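Local structure of topoisomerase I-like protein (Leishmania donovani, 2B9S) at a contact of chain A with DNA. The protein relaxes supercoiled DNA by transiently nicking one strand, as the large subunit of a heterodimeric type IB topoisomerase. Sequence-based numbering; all coordinates share one arbitrary frame.

A contact of chain A with DNA. Residues 291-293, 370, 382-383. With nucleotides of chain B.
Two side-chain amides, those of Asn293 and Asn370, meet successive phosphates of chain B edge-on with their N-H groups. One face of the Asn293 amide looks towards the DC17 and DT16 bases, with C5 of DC17 4.0 Å from Asn293 ND2; Val291 CG1 covers the opposite face, 3.6 Å from Asn293 ND2. Over one face of the Asn370 amide lies O5' of DC17. The Asn293 amide holds OP2 of DT16 almost in its plane, 5° out of it, with ND2 3.0 Å from that oxygen. The backbone N of Asn293 donates to the same OP2, so one residue grips this oxygen twice; with CG beside the backbone N (chi1 -80°) both donors point to the phosphate. Water 2 also bridges OP2 to Asn293 O, while Gly292 N donates to OP1 of DT16 at 2.8 Å.

At the next phosphate, Asn370 ND2 lies 2.9 Å from OP2 of DC17, with a fairly straight bond (163° at H). Asn370 OD1 accepts from Ala382 N at 2.9 Å, the donor tilted somewhat from the carbonyl plane, which should fix the amide's flip and tie helix 366-373 to the loop carrying Lys383. There Lys383 N binds OP1 of DC17 at 2.8 Å, and its CB and CG pack alongside that oxygen. Water 1 joins Asn293 ND2 to OP2 of DC17, linking the two phosphates. Between them Val291 sets CG1 3.9 Å from C3' of DT16.

Since the protein-DNA hydrogen bonds described end on phosphate oxygens, the site probably holds the duplex backbone independently of sequence; Val291 directly follows Arg290 of the vanadate pocket, so this grip helps position DNA in the catalytic region.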
# COMPACT_ATOMS: atom_id res chain seq x y z
N VAL A 291 -6.37 12.97 0.45
CA VAL A 291 -6.00 14.31 0.91
C VAL A 291 -4.84 14.96 0.12
O VAL A 291 -4.78 16.17 0.00
CB VAL A 291 -5.68 14.26 2.45
CG1 VAL A 291 -4.25 13.67 2.74
CG2 VAL A 291 -5.91 15.64 3.14
N GLY A 292 -3.91 14.16 -0.37
CA GLY A 292 -2.83 14.65 -1.22
C GLY A 292 -1.70 15.38 -0.51
O GLY A 292 -1.55 16.59 -0.66
N ASN A 293 -0.89 14.64 0.24
CA ASN A 293 0.31 15.20 0.84
C ASN A 293 1.36 15.53 -0.23
O ASN A 293 1.43 14.89 -1.29
CB ASN A 293 0.90 14.23 1.88
CG ASN A 293 0.18 14.29 3.21
OD1 ASN A 293 0.39 15.23 3.99
ND2 ASN A 293 -0.70 13.31 3.47
N ASN A 370 -6.83 18.46 8.41
CA ASN A 370 -7.08 17.45 9.42
C ASN A 370 -7.25 18.01 10.82
O ASN A 370 -7.96 17.41 11.63
CB ASN A 370 -6.02 16.34 9.39
CG ASN A 370 -6.20 15.38 8.23
OD1 ASN A 370 -7.33 15.03 7.87
ND2 ASN A 370 -5.10 14.94 7.65
N ALA A 382 -9.10 12.98 6.92
CA ALA A 382 -9.63 12.86 5.56
C ALA A 382 -9.82 11.44 5.04
O ALA A 382 -10.69 11.22 4.18
CB ALA A 382 -8.79 13.69 4.56
N LYS A 383 -9.02 10.48 5.52
CA LYS A 383 -9.06 9.12 4.97
C LYS A 383 -10.36 8.45 5.38
O LYS A 383 -10.86 7.57 4.70
CB LYS A 383 -7.83 8.28 5.35
CG LYS A 383 -7.80 7.76 6.80
CD LYS A 383 -6.53 6.94 7.09
CE LYS A 383 -6.65 5.49 6.60
NZ LYS A 383 -7.68 4.67 7.37
P DT B 16 -1.93 10.91 0.62
OP1 DT B 16 -3.12 11.49 -0.04
OP2 DT B 16 -0.73 11.71 0.90
O5' DT B 16 -2.36 10.29 2.02
C5' DT B 16 -3.47 9.42 2.19
C4' DT B 16 -3.53 9.13 3.68
O4' DT B 16 -2.35 8.39 4.08
C3' DT B 16 -3.59 10.34 4.61
O3' DT B 16 -4.65 10.15 5.56
C2' DT B 16 -2.25 10.39 5.36
C1' DT B 16 -1.83 8.93 5.31
N1 DT B 16 -0.36 8.80 5.25
C2 DT B 16 0.28 8.13 6.25
O2 DT B 16 -0.31 7.69 7.20
N3 DT B 16 1.65 8.06 6.10
C4 DT B 16 2.39 8.56 5.05
O4 DT B 16 3.60 8.39 5.03
C5 DT B 16 1.64 9.23 3.99
C7 DT B 16 2.29 9.83 2.75
C6 DT B 16 0.32 9.31 4.16
P DC B 17 -5.26 11.34 6.43
OP1 DC B 17 -6.62 10.91 6.83
OP2 DC B 17 -5.08 12.64 5.79
O5' DC B 17 -4.39 11.30 7.75
C5' DC B 17 -4.40 10.21 8.65
C4' DC B 17 -3.29 10.51 9.64
O4' DC B 17 -2.01 10.27 9.00
C3' DC B 17 -3.23 11.96 10.13
O3' DC B 17 -3.09 11.91 11.53
C2' DC B 17 -1.94 12.50 9.54
C1' DC B 17 -1.09 11.23 9.52
N1 DC B 17 0.13 11.30 8.66
C2 DC B 17 1.28 10.61 9.05
O2 DC B 17 1.24 9.95 10.12
N3 DC B 17 2.39 10.67 8.26
C4 DC B 17 2.38 11.40 7.13
N4 DC B 17 3.52 11.43 6.44
C5 DC B 17 1.24 12.13 6.71
C6 DC B 17 0.14 12.05 7.48
O HOH W 1 -2.32 13.69 5.82
O HOH W 2 1.21 11.84 -0.95